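Local coordinates for Bd3460 (Bdellovibrio bacteriovorus, PDB 5CEC), which binds the predatory endopeptidase Bd3459 as an ankyrin-repeat immunity protein and probably protects the predator from its own enzyme, at residues K143-E147 and F182-K186; L163-F169 and D189-K195; V45-Q50 and F81-K85; D55-Q59 and V87-K92. All blocks are in the same frame, centred on the assembly; numbering follows the deposited sequence.

Contact 1 of 4, residues K143-E147 and F182-K186; sequences KKTAE and FLIKK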
loop_
_atom_site.group_PDB
_atom_site.type_symbol
_atom_site.label_atom_id
_atom_site.label_comp_id
_atom_site.label_asym_id
_atom_site.label_seq_id
_atom_site.Cartn_x
_atom_site.Cartn_y
_atom_site.Cartn_z
ATOM N N LYS B 143 -13.758 -13.378 1.753
ATOM C CA LYS B 143 -14.517 -14.600 1.882
ATOM C C LYS B 143 -13.862 -15.623 2.807
ATOM O O LYS B 143 -14.547 -16.272 3.582
ATOM C CB LYS B 143 -14.735 -15.213 0.471
ATOM C CG LYS B 143 -15.517 -16.510 0.415
ATOM C CD LYS B 143 -15.402 -17.178 -0.964
ATOM C CE LYS B 143 -16.603 -16.937 -1.861
ATOM N NZ LYS B 143 -16.760 -18.085 -2.801
ATOM N N LYS B 144 -12.545 -15.747 2.734
ATOM C CA LYS B 144 -11.827 -16.719 3.555
ATOM C C LYS B 144 -12.044 -16.405 5.034
ATOM O O LYS B 144 -12.335 -17.305 5.804
ATOM C CB LYS B 144 -10.340 -16.706 3.210
ATOM C CG LYS B 144 -9.485 -17.658 4.041
ATOM C CD LYS B 144 -8.045 -17.681 3.547
ATOM C CE LYS B 144 -7.181 -18.596 4.403
ATOM N NZ LYS B 144 -5.765 -18.619 3.942
ATOM N N THR B 145 -11.913 -15.139 5.430
ATOM C CA THR B 145 -12.107 -14.785 6.830
ATOM C C THR B 145 -13.573 -14.873 7.237
ATOM O O THR B 145 -13.881 -15.319 8.327
ATOM C CB THR B 145 -11.462 -13.431 7.167
ATOM O OG1 THR B 145 -10.042 -13.577 7.111
ATOM C CG2 THR B 145 -11.820 -12.971 8.568
ATOM N N ALA B 146 -14.485 -14.516 6.343
ATOM C CA ALA B 146 -15.896 -14.697 6.648
ATOM C C ALA B 146 -16.177 -16.191 6.974
ATOM O O ALA B 146 -16.910 -16.507 7.916
ATOM C CB ALA B 146 -16.757 -14.208 5.481
ATOM N N GLU B 147 -15.627 -17.091 6.159
ATOM C CA GLU B 147 -15.748 -18.551 6.381
ATOM C C GLU B 147 -15.106 -18.965 7.712
ATOM O O GLU B 147 -15.676 -19.757 8.441
ATOM C CB GLU B 147 -15.161 -19.342 5.201
ATOM C CG GLU B 147 -15.976 -19.200 3.944
ATOM C CD GLU B 147 -15.484 -19.969 2.752
ATOM O OE1 GLU B 147 -14.264 -20.163 2.591
ATOM O OE2 GLU B 147 -16.349 -20.363 1.939
ATOM N N PHE B 182 -23.003 -16.674 -1.844
ATOM C CA PHE B 182 -22.150 -17.065 -0.741
ATOM C C PHE B 182 -22.926 -17.051 0.562
ATOM O O PHE B 182 -22.859 -18.042 1.325
ATOM C CB PHE B 182 -20.889 -16.167 -0.664
ATOM C CG PHE B 182 -20.101 -16.311 0.610
ATOM C CD1 PHE B 182 -19.310 -17.427 0.817
ATOM C CD2 PHE B 182 -20.172 -15.386 1.629
ATOM C CE1 PHE B 182 -18.588 -17.587 1.998
ATOM C CE2 PHE B 182 -19.448 -15.539 2.793
ATOM C CZ PHE B 182 -18.663 -16.640 2.987
ATOM N N LEU B 183 -23.647 -15.970 0.826
ATOM C CA LEU B 183 -24.358 -15.858 2.086
ATOM C C LEU B 183 -25.462 -16.875 2.202
ATOM O O LEU B 183 -25.655 -17.475 3.264
ATOM C CB LEU B 183 -24.872 -14.456 2.328
ATOM C CG LEU B 183 -23.766 -13.397 2.493
ATOM C CD1 LEU B 183 -24.419 -12.025 2.593
ATOM C CD2 LEU B 183 -22.901 -13.646 3.709
ATOM N N ILE B 184 -26.155 -17.126 1.100
ATOM C CA ILE B 184 -27.211 -18.132 1.098
ATOM C C ILE B 184 -26.628 -19.512 1.355
ATOM O O ILE B 184 -27.201 -20.284 2.129
ATOM C CB ILE B 184 -28.035 -18.039 -0.184
ATOM C CG1 ILE B 184 -28.884 -16.769 -0.159
ATOM C CG2 ILE B 184 -28.898 -19.281 -0.363
ATOM C CD1 ILE B 184 -29.640 -16.468 -1.430
ATOM N N LYS B 185 -25.508 -19.822 0.694
ATOM C CA LYS B 185 -24.801 -21.084 0.892
ATOM C C LYS B 185 -24.397 -21.306 2.347
ATOM O O LYS B 185 -24.366 -22.441 2.813
ATOM C CB LYS B 185 -23.629 -21.182 -0.093
ATOM C CG LYS B 185 -24.117 -21.529 -1.510
ATOM C CD LYS B 185 -23.073 -21.272 -2.581
ATOM C CE LYS B 185 -21.866 -22.163 -2.413
ATOM N NZ LYS B 185 -20.889 -21.933 -3.517
ATOM N N LYS B 186 -24.201 -20.211 3.091
ATOM C CA LYS B 186 -23.883 -20.282 4.518
ATOM C C LYS B 186 -25.070 -20.165 5.432
ATOM O O LYS B 186 -24.889 -20.102 6.643
ATOM C CB LYS B 186 -22.857 -19.194 4.871
ATOM C CG LYS B 186 -21.540 -19.331 4.129
ATOM C CD LYS B 186 -20.929 -20.718 4.243
ATOM C CE LYS B 186 -19.559 -20.793 3.611
ATOM N NZ LYS B 186 -19.012 -22.157 3.728
#

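Contact 2 of 4, residues L163-F169 and D189-K195; sequences LGETALF and DLKLKNK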
loop_
_atom_site.group_PDB
_atom_site.type_symbol
_atom_site.label_atom_id
_atom_site.label_comp_id
_atom_site.label_asym_id
_atom_site.label_seq_id
_atom_site.Cartn_x
_atom_site.Cartn_y
_atom_site.Cartn_z
ATOM N N LEU B 163 -29.095 -1.908 13.779
ATOM C CA LEU B 163 -30.175 -1.469 12.903
ATOM C C LEU B 163 -31.054 -2.614 12.384
ATOM O O LEU B 163 -31.940 -2.402 11.580
ATOM C CB LEU B 163 -29.583 -0.660 11.746
ATOM C CG LEU B 163 -28.662 0.505 12.162
ATOM C CD1 LEU B 163 -28.152 1.261 10.941
ATOM C CD2 LEU B 163 -29.378 1.437 13.125
ATOM N N GLY B 164 -30.813 -3.822 12.858
ATOM C CA GLY B 164 -31.565 -4.985 12.459
ATOM C C GLY B 164 -31.145 -5.615 11.160
ATOM O O GLY B 164 -31.934 -6.354 10.586
ATOM N N GLU B 165 -29.932 -5.307 10.692
ATOM C CA GLU B 165 -29.475 -5.800 9.398
ATOM C C GLU B 165 -28.398 -6.849 9.569
ATOM O O GLU B 165 -27.539 -6.743 10.446
ATOM C CB GLU B 165 -28.936 -4.622 8.563
ATOM C CG GLU B 165 -30.052 -3.676 8.171
ATOM C CD GLU B 165 -29.669 -2.623 7.145
ATOM O OE1 GLU B 165 -28.465 -2.490 6.814
ATOM O OE2 GLU B 165 -30.582 -1.910 6.687
ATOM N N THR B 166 -28.452 -7.861 8.708
ATOM C CA THR B 166 -27.425 -8.877 8.561
ATOM C C THR B 166 -26.580 -8.591 7.328
ATOM O O THR B 166 -26.807 -7.627 6.576
ATOM C CB THR B 166 -28.098 -10.241 8.423
ATOM O OG1 THR B 166 -28.924 -10.192 7.260
ATOM C CG2 THR B 166 -28.940 -10.554 9.644
ATOM N N ALA B 167 -25.579 -9.429 7.119
ATOM C CA ALA B 167 -24.697 -9.316 5.940
ATOM C C ALA B 167 -25.445 -9.294 4.633
ATOM O O ALA B 167 -25.031 -8.616 3.697
ATOM C CB ALA B 167 -23.680 -10.436 5.936
ATOM N N LEU B 168 -26.557 -10.031 4.566
ATOM C CA LEU B 168 -27.373 -10.025 3.350
ATOM C C LEU B 168 -27.783 -8.616 2.942
ATOM O O LEU B 168 -27.848 -8.318 1.755
ATOM C CB LEU B 168 -28.595 -10.930 3.526
ATOM C CG LEU B 168 -29.350 -11.237 2.228
ATOM C CD1 LEU B 168 -28.542 -12.161 1.324
ATOM C CD2 LEU B 168 -30.662 -11.919 2.536
ATOM N N PHE B 169 -28.084 -7.774 3.921
ATOM C CA PHE B 169 -28.479 -6.385 3.648
ATOM C C PHE B 169 -27.305 -5.572 3.108
ATOM O O PHE B 169 -27.459 -4.763 2.180
ATOM C CB PHE B 169 -28.987 -5.721 4.940
ATOM C CG PHE B 169 -30.344 -6.172 5.365
ATOM C CD1 PHE B 169 -30.575 -7.437 5.896
ATOM C CD2 PHE B 169 -31.415 -5.317 5.250
ATOM C CE1 PHE B 169 -31.835 -7.803 6.286
ATOM C CE2 PHE B 169 -32.678 -5.679 5.635
ATOM C CZ PHE B 169 -32.896 -6.923 6.172
ATOM N N ASP B 189 -30.908 -16.214 6.079
ATOM C CA ASP B 189 -32.377 -16.167 6.119
ATOM C C ASP B 189 -32.770 -15.049 5.165
ATOM O O ASP B 189 -32.192 -13.983 5.241
ATOM C CB ASP B 189 -32.818 -15.899 7.568
ATOM C CG ASP B 189 -34.342 -15.928 7.786
ATOM O OD1 ASP B 189 -35.147 -15.746 6.839
ATOM O OD2 ASP B 189 -34.732 -16.096 8.980
ATOM N N LEU B 190 -33.732 -15.300 4.289
ATOM C CA LEU B 190 -34.197 -14.324 3.278
ATOM C C LEU B 190 -35.317 -13.407 3.732
ATOM O O LEU B 190 -35.539 -12.349 3.117
ATOM C CB LEU B 190 -34.695 -15.082 2.042
ATOM C CG LEU B 190 -33.624 -15.910 1.354
ATOM C CD1 LEU B 190 -34.240 -16.859 0.321
ATOM C CD2 LEU B 190 -32.546 -15.031 0.716
ATOM N N LYS B 191 -36.001 -13.767 4.819
ATOM C CA LYS B 191 -37.237 -13.077 5.219
ATOM C C LYS B 191 -37.052 -12.047 6.331
ATOM O O LYS B 191 -38.030 -11.463 6.793
ATOM C CB LYS B 191 -38.317 -14.077 5.655
ATOM C CG LYS B 191 -38.858 -14.896 4.476
ATOM C CD LYS B 191 -40.146 -15.645 4.808
ATOM C CE LYS B 191 -41.381 -14.755 4.970
ATOM N NZ LYS B 191 -41.916 -14.252 3.674
ATOM N N LEU B 192 -35.825 -11.807 6.764
ATOM C CA LEU B 192 -35.628 -10.878 7.876
ATOM C C LEU B 192 -35.973 -9.462 7.456
ATOM O O LEU B 192 -35.761 -9.069 6.309
ATOM C CB LEU B 192 -34.187 -10.930 8.383
ATOM C CG LEU B 192 -33.748 -12.298 8.914
ATOM C CD1 LEU B 192 -32.277 -12.310 9.276
ATOM C CD2 LEU B 192 -34.569 -12.657 10.145
ATOM N N LYS B 193 -36.467 -8.696 8.407
ATOM C CA LYS B 193 -36.681 -7.277 8.214
ATOM C C LYS B 193 -35.839 -6.498 9.216
ATOM O O LYS B 193 -35.687 -6.910 10.367
ATOM C CB LYS B 193 -38.153 -6.966 8.429
ATOM C CG LYS B 193 -39.043 -7.471 7.305
ATOM C CD LYS B 193 -40.497 -7.134 7.530
ATOM C CE LYS B 193 -41.298 -7.498 6.292
ATOM N NZ LYS B 193 -42.738 -7.186 6.456
ATOM N N ASN B 194 -35.290 -5.368 8.772
ATOM C CA ASN B 194 -34.557 -4.476 9.645
ATOM C C ASN B 194 -35.511 -3.648 10.492
ATOM O O ASN B 194 -36.735 -3.824 10.440
ATOM C CB ASN B 194 -33.551 -3.619 8.844
ATOM C CG ASN B 194 -34.214 -2.591 7.953
ATOM O OD1 ASN B 194 -35.401 -2.306 8.082
ATOM N ND2 ASN B 194 -33.435 -2.027 7.041
ATOM N N LYS B 195 -34.937 -2.753 11.298
ATOM C CA LYS B 195 -35.740 -1.969 12.232
ATOM C C LYS B 195 -36.627 -0.900 11.549
ATOM O O LYS B 195 -37.555 -0.370 12.186
ATOM C CB LYS B 195 -34.866 -1.390 13.357
ATOM C CG LYS B 195 -34.470 -2.449 14.377
ATOM C CD LYS B 195 -33.453 -2.014 15.409
ATOM C CE LYS B 195 -33.150 -3.172 16.360
ATOM N NZ LYS B 195 -32.146 -2.775 17.410
HETATM O O HOH W 1 -33.450 -8.585 11.118
HETATM O O HOH W 2 -29.692 -12.901 6.626
#

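Contact 3 of 4, residues V45-Q50 and F81-K85; sequences VKNLVQ and FLLSK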
loop_
_atom_site.group_PDB
_atom_site.type_symbol
_atom_site.label_atom_id
_atom_site.label_comp_id
_atom_site.label_asym_id
_atom_site.label_seq_id
_atom_site.Cartn_x
_atom_site.Cartn_y
_atom_site.Cartn_z
ATOM N N VAL B 45 10.150 -3.588 18.593
ATOM C CA VAL B 45 9.237 -4.307 19.477
ATOM C C VAL B 45 9.987 -5.345 20.346
ATOM O O VAL B 45 9.832 -5.349 21.562
ATOM C CB VAL B 45 8.071 -4.944 18.689
ATOM C CG1 VAL B 45 7.287 -5.946 19.550
ATOM C CG2 VAL B 45 7.135 -3.853 18.148
ATOM N N LYS B 46 10.815 -6.187 19.734
ATOM C CA LYS B 46 11.593 -7.192 20.500
ATOM C C LYS B 46 12.537 -6.548 21.516
ATOM O O LYS B 46 12.712 -7.071 22.632
ATOM C CB LYS B 46 12.362 -8.130 19.568
ATOM C CG LYS B 46 11.471 -9.089 18.801
ATOM C CD LYS B 46 12.284 -10.124 18.039
ATOM C CE LYS B 46 11.395 -11.015 17.205
ATOM N NZ LYS B 46 12.178 -12.074 16.515
ATOM N N ASN B 47 13.139 -5.418 21.134
ATOM C CA ASN B 47 14.007 -4.659 22.045
ATOM C C ASN B 47 13.300 -3.997 23.215
ATOM O O ASN B 47 13.954 -3.625 24.156
ATOM C CB ASN B 47 14.831 -3.614 21.282
ATOM C CG ASN B 47 15.921 -4.242 20.417
ATOM O OD1 ASN B 47 16.220 -5.439 20.525
ATOM N ND2 ASN B 47 16.523 -3.432 19.550
ATOM N N LEU B 48 11.982 -3.852 23.170
ATOM C CA LEU B 48 11.210 -3.288 24.298
ATOM C C LEU B 48 10.491 -4.349 25.135
ATOM O O LEU B 48 10.361 -4.202 26.356
ATOM C CB LEU B 48 10.183 -2.267 23.771
ATOM C CG LEU B 48 10.769 -0.926 23.298
ATOM C CD1 LEU B 48 9.761 -0.118 22.489
ATOM C CD2 LEU B 48 11.270 -0.124 24.489
ATOM N N VAL B 49 10.020 -5.409 24.483
ATOM C CA VAL B 49 9.184 -6.403 25.150
ATOM C C VAL B 49 10.028 -7.356 25.991
ATOM O O VAL B 49 9.656 -7.646 27.133
ATOM C CB VAL B 49 8.311 -7.168 24.141
ATOM C CG1 VAL B 49 7.584 -8.331 24.805
ATOM C CG2 VAL B 49 7.307 -6.212 23.511
ATOM N N GLN B 50 11.161 -7.812 25.450
ATOM C CA GLN B 50 12.015 -8.795 26.144
ATOM C C GLN B 50 12.702 -8.165 27.356
ATOM O O GLN B 50 12.978 -8.850 28.341
ATOM C CB GLN B 50 13.039 -9.393 25.176
ATOM C CG GLN B 50 12.439 -10.077 23.945
ATOM C CD GLN B 50 11.909 -11.474 24.219
ATOM O OE1 GLN B 50 11.643 -11.851 25.365
ATOM N NE2 GLN B 50 11.762 -12.257 23.153
ATOM N N PHE B 81 4.618 -12.562 17.423
ATOM C CA PHE B 81 5.498 -12.356 18.566
ATOM C C PHE B 81 4.706 -12.067 19.848
ATOM O O PHE B 81 4.935 -12.668 20.910
ATOM C CB PHE B 81 6.510 -11.232 18.285
ATOM C CG PHE B 81 7.336 -10.847 19.481
ATOM C CD1 PHE B 81 8.327 -11.705 19.956
ATOM C CD2 PHE B 81 7.100 -9.654 20.170
ATOM C CE1 PHE B 81 9.075 -11.368 21.071
ATOM C CE2 PHE B 81 7.854 -9.315 21.298
ATOM C CZ PHE B 81 8.844 -10.170 21.742
ATOM N N LEU B 82 3.723 -11.189 19.753
ATOM C CA LEU B 82 2.890 -10.878 20.913
ATOM C C LEU B 82 2.014 -12.052 21.352
ATOM O O LEU B 82 1.841 -12.283 22.554
ATOM C CB LEU B 82 2.021 -9.665 20.638
ATOM C CG LEU B 82 2.804 -8.360 20.456
ATOM C CD1 LEU B 82 1.903 -7.229 19.967
ATOM C CD2 LEU B 82 3.567 -7.934 21.706
ATOM N N LEU B 83 1.492 -12.829 20.403
ATOM C CA LEU B 83 0.747 -14.042 20.758
ATOM C C LEU B 83 1.629 -15.034 21.528
ATOM O O LEU B 83 1.152 -15.705 22.462
ATOM C CB LEU B 83 0.156 -14.724 19.506
ATOM C CG LEU B 83 -0.914 -13.940 18.765
ATOM C CD1 LEU B 83 -1.317 -14.649 17.504
ATOM C CD2 LEU B 83 -2.118 -13.755 19.628
ATOM N N SER B 84 2.907 -15.099 21.189
ATOM C CA SER B 84 3.837 -15.985 21.907
ATOM C C SER B 84 4.061 -15.541 23.355
ATOM O O SER B 84 4.468 -16.349 24.177
ATOM C CB SER B 84 5.166 -16.090 21.156
ATOM O OG SER B 84 6.044 -15.005 21.432
ATOM N N LYS B 85 3.795 -14.268 23.662
ATOM C CA LYS B 85 3.828 -13.753 25.032
ATOM C C LYS B 85 2.493 -13.918 25.764
ATOM O O LYS B 85 2.366 -13.487 26.909
ATOM C CB LYS B 85 4.243 -12.279 25.039
ATOM C CG LYS B 85 5.595 -11.995 24.379
ATOM C CD LYS B 85 6.748 -12.676 25.115
ATOM C CE LYS B 85 8.100 -12.410 24.464
ATOM N NZ LYS B 85 9.154 -13.324 24.988
#

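Contact 4 of 4, residues D55-Q59 and V87-K92; sequences DLNAQ and VNLELK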
loop_
_atom_site.group_PDB
_atom_site.type_symbol
_atom_site.label_atom_id
_atom_site.label_comp_id
_atom_site.label_asym_id
_atom_site.label_seq_id
_atom_site.Cartn_x
_atom_site.Cartn_y
_atom_site.Cartn_z
ATOM N N ASP B 55 3.900 -4.157 30.838
ATOM C CA ASP B 55 2.710 -4.977 30.895
ATOM C C ASP B 55 2.055 -4.894 29.548
ATOM O O ASP B 55 1.500 -3.874 29.190
ATOM C CB ASP B 55 1.793 -4.439 31.998
ATOM C CG ASP B 55 0.468 -5.165 32.086
ATOM O OD1 ASP B 55 0.194 -6.134 31.324
ATOM O OD2 ASP B 55 -0.308 -4.733 32.956
ATOM N N LEU B 56 2.093 -5.997 28.806
ATOM C CA LEU B 56 1.585 -6.002 27.441
ATOM C C LEU B 56 0.081 -5.880 27.375
ATOM O O LEU B 56 -0.432 -5.653 26.291
ATOM C CB LEU B 56 2.032 -7.268 26.696
ATOM C CG LEU B 56 3.542 -7.420 26.492
ATOM C CD1 LEU B 56 3.872 -8.770 25.870
ATOM C CD2 LEU B 56 4.139 -6.310 25.648
ATOM N N ASN B 57 -0.625 -6.069 28.500
ATOM C CA ASN B 57 -2.066 -5.860 28.532
ATOM C C ASN B 57 -2.457 -4.460 28.991
ATOM O O ASN B 57 -3.645 -4.157 29.030
ATOM C CB ASN B 57 -2.727 -6.927 29.416
ATOM C CG ASN B 57 -2.674 -8.305 28.803
ATOM O OD1 ASN B 57 -2.699 -8.467 27.570
ATOM N ND2 ASN B 57 -2.596 -9.324 29.655
ATOM N N ALA B 58 -1.485 -3.629 29.396
ATOM C CA ALA B 58 -1.815 -2.252 29.769
ATOM C C ALA B 58 -2.312 -1.442 28.564
ATOM O O ALA B 58 -1.803 -1.571 27.435
ATOM C CB ALA B 58 -0.633 -1.565 30.441
ATOM N N GLN B 59 -3.330 -0.628 28.815
ATOM C CA GLN B 59 -3.961 0.155 27.773
ATOM C C GLN B 59 -3.623 1.632 27.921
ATOM O O GLN B 59 -3.504 2.154 29.041
ATOM C CB GLN B 59 -5.464 -0.077 27.815
ATOM C CG GLN B 59 -5.852 -1.461 27.326
ATOM C CD GLN B 59 -7.275 -1.833 27.673
ATOM O OE1 GLN B 59 -7.573 -2.280 28.792
ATOM N NE2 GLN B 59 -8.176 -1.622 26.728
ATOM N N VAL B 87 -0.555 -12.583 25.341
ATOM C CA VAL B 87 -1.322 -11.391 25.639
ATOM C C VAL B 87 -2.822 -11.674 25.599
ATOM O O VAL B 87 -3.301 -12.613 24.933
ATOM C CB VAL B 87 -0.976 -10.257 24.651
ATOM C CG1 VAL B 87 0.488 -9.887 24.792
ATOM C CG2 VAL B 87 -1.392 -10.597 23.210
ATOM N N ASN B 88 -3.591 -10.847 26.294
ATOM C CA ASN B 88 -5.045 -10.973 26.285
ATOM C C ASN B 88 -5.600 -10.496 24.945
ATOM O O ASN B 88 -5.321 -9.379 24.494
ATOM C CB ASN B 88 -5.692 -10.204 27.451
ATOM C CG ASN B 88 -7.220 -10.438 27.520
ATOM O OD1 ASN B 88 -7.945 -9.894 26.719
ATOM N ND2 ASN B 88 -7.695 -11.313 28.430
ATOM N N LEU B 89 -6.409 -11.342 24.306
ATOM C CA LEU B 89 -6.911 -11.040 22.976
ATOM C C LEU B 89 -8.133 -10.169 22.942
ATOM O O LEU B 89 -8.476 -9.639 21.878
ATOM C CB LEU B 89 -7.198 -12.324 22.197
ATOM C CG LEU B 89 -6.083 -13.369 22.046
ATOM C CD1 LEU B 89 -6.509 -14.518 21.161
ATOM C CD2 LEU B 89 -4.815 -12.725 21.505
ATOM N N GLU B 90 -8.790 -9.994 24.076
ATOM C CA GLU B 90 -10.147 -9.457 24.123
ATOM C C GLU B 90 -10.292 -8.068 24.726
ATOM O O GLU B 90 -11.424 -7.541 24.843
ATOM C CB GLU B 90 -11.070 -10.448 24.813
ATOM C CG GLU B 90 -11.058 -11.836 24.213
ATOM C CD GLU B 90 -11.319 -11.912 22.732
ATOM O OE1 GLU B 90 -12.006 -11.045 22.157
ATOM O OE2 GLU B 90 -10.822 -12.876 22.116
ATOM N N LEU B 91 -9.169 -7.430 25.040
ATOM C CA LEU B 91 -9.239 -6.031 25.464
ATOM C C LEU B 91 -9.798 -5.194 24.327
ATOM O O LEU B 91 -9.683 -5.546 23.150
ATOM C CB LEU B 91 -7.883 -5.536 25.935
ATOM C CG LEU B 91 -7.321 -6.286 27.154
ATOM C CD1 LEU B 91 -5.893 -5.889 27.413
ATOM C CD2 LEU B 91 -8.185 -6.028 28.371
ATOM N N LYS B 92 -10.440 -4.088 24.684
ATOM C CA LYS B 92 -11.117 -3.215 23.736
ATOM C C LYS B 92 -10.668 -1.782 23.892
ATOM O O LYS B 92 -10.442 -1.305 25.015
ATOM C CB LYS B 92 -12.630 -3.285 23.923
ATOM C CG LYS B 92 -13.194 -4.629 23.530
ATOM C CD LYS B 92 -14.618 -4.764 23.936
ATOM C CE LYS B 92 -15.172 -6.105 23.565
ATOM N NZ LYS B 92 -16.385 -6.361 24.387
HETATM O O HOH W 3 -3.382 -7.516 24.961
HETATM O O HOH W 4 -10.824 -3.381 27.499
#

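Contact 1 of 4, residues K143-E147 and F182-K186
Lys143 and Phe182 face each other with their CA atoms 8.4 Å apart, and the CA atoms of Glu147 and Lys186 keep almost the same spacing, so the last turn of helix 177-185 lies one side-chain layer from the first turn of helix 143-152. The Phe182 ring fills that layer. Its CG swings anti to the backbone N (chi1 168°), which carries the ring across to the other helix. There the ring corner meets a methyl group, with Ala146 CB 4.0 Å from Phe182 CZ. Lys143 runs past the ring in the opposite sense and brings CG to 3.6 Å from Phe182 CE1, then bends at chi3 so that CE stays beside CD1. Glu147 arrives at the ring edge, its CG in the ring plane, and its carboxylate is turned 47° from that plane. Packing of helix 143-152 against helix 177-185 is the side-by-side helix stacking of an ankyrin solenoid; 182-186 lies in a predicted ankyrin repeat. Within its own segment Lys186 folds back over Phe182 and lays CG on one ring face, 4.0 Å above the plane and offset toward the rim. Lys186 NZ then forms a long salt bridge of 3.7 Å with Glu147 OE2, while Lys186 CE lies 3.6 Å from Glu147 OE2. Ala146 also packs on Phe135 and Ala138 of helix 134-141.

Contact 2 of 4, residues L163-F169 and D189-K195
Two direct hydrogen bonds join Leu163 to Lys195 and Glu165 to Asn194. Lys195 N donates to Leu163 O at 3.0 Å along a nearly straight path (169°). Asn194 CG sits between the backbone N and the carbonyl carbon (chi1 69°), which lays the amide beside the Glu165 carboxylate, the two planes only 9° apart; Asn194 ND2 donates at 2.9 Å to the anti lone pair of Glu165 OE2. The other oxygen, OE1, makes a salt bridge with Arg173. Between these bonds the backbones come very close: Gly164, with positive phi and no side chain, has Asn194 CA 3.4 Å from its O in a CA-H...O contact. Water forms the next layer. One molecule donates to both Gly164 O and Lys193 O; another accepts from Thr166 OG1 and donates to Asp189 O. In the apolar group, Thr166 CG2 meets Leu192 CD1 at 3.8 Å and Leu168 CD2 touches Leu190 CD2 at 4.1 Å. The Phe169 ring turns its edge to a carbonyl, with Phe169 CZ 3.6 Å from Leu192 O. Asp189 OD1 closes an Asx turn on Lys191 N. Both segments belong to one predicted ankyrin repeat: Gly164 to Leu168 reads as the Gly-x-Thr-Ala-Leu variant of the family signature, with Thr166 at the helix N-cap, packed against the loop that leads to helix 200-206.

Contact 3 of 4, residues V45-Q50 and F81-K85
The Phe81 ring carries Lys46 on one face and has Val49 and Gln50 at its edge. Lys46 CG sits 4.1 Å from the ring centroid and 14° off the normal, a CH-pi contact made by the aliphatic part of an extended lysine chain. In the ring plane, Val49 CB approaches Phe81 CE2 to 3.6 Å, and Gln50 NE2 comes to 3.5 Å from Phe81 CE1, its amide turned 66° against the ring. Val45 CG1 adds an oblique contact at the CD2 side. Phe81 reaches this place because its CG stands anti to the backbone N (chi1 173°), directing the ring from helix 76-84 onto helix 42-49. Helices 42-49 and 76-84 stack side by side, as helices do in ankyrin solenoids; Val45 and Val49 also touch Leu33 of helix 31-39. Beyond the ring, Gln50 and Lys85 meet at about a right angle. Both chains bend at chi2, and Lys85 NZ donates to Gln50 OE1 at 2.9 Å from above the carbonyl plane rather than onto a lone pair. Lys85 CE lies 4.1 Å from Val49 CG1, giving the lysine an apolar footing beside its charged end.

Contact 4 of 4, residues D55-Q59 and V87-K92
Asn57 has more of its surface buried here than any other residue, and its side-chain oxygen does the polar work. With CG anti to the carbonyl carbon (chi1 -69°), the side chain brings OD1 to the other loop, where Asn57 OD1 accepts from Asn88 N at 2.8 Å in a nearly straight bond (164°), the donor tilted 20° from the carbonyl plane. A water donates to the same oxygen and to Asn88 O, so OD1 takes two donors and the neighbouring backbone is gripped at two points. The amides of Asn57 and Asn88 stand almost perpendicular to each other. Leu91 comes next, pushing its isobutyl group between the two polar residues: Leu91 CD1 lies 3.3 Å from Asn57 O and 3.9 Å from Asn57 CB, while Leu91 CD2 is 3.8 Å from Gln59 OE1. Gln59 extends across Leu91, and its NE2, whose firm partner is Gly63 O, also gives a hydrogen to a water that accepts from Lys92 N. At the other end, Val87 CG1 closes on Leu56 CB at 3.6 Å. Each loop has an Asx turn: Asp55 OD1 accepts from Asn57 N, and Asn88 OD1 from Glu90 N. In the first loop a type I beta turn also runs from Asp55 to Ala58. The Asx turns lie 33 residues apart, and loops at one-repeat spacing packed side by side are consistent with the loop layer of an ankyrin solenoid.

How the contacts relate
From the N terminus, contact 3 opens on helix 42-49 and contact 4 opens in the following loop; contact 3 then closes on helix 76-84 before contact 4 closes at 87-92, so the two cross. They also touch, through Leu56 against Val49 and Lys85, and Leu83 against Leu89, joining helix layer to loop layer. Contacts 1 and 2 repeat this crossing further toward the C terminus, meeting where Leu183 packs on the start of helix 167-174 and Ile184 on Leu190. The two pairs follow in series on opposite sides of the chain's centre; the centres of contacts 2 and 3 lie about 42 Å apart.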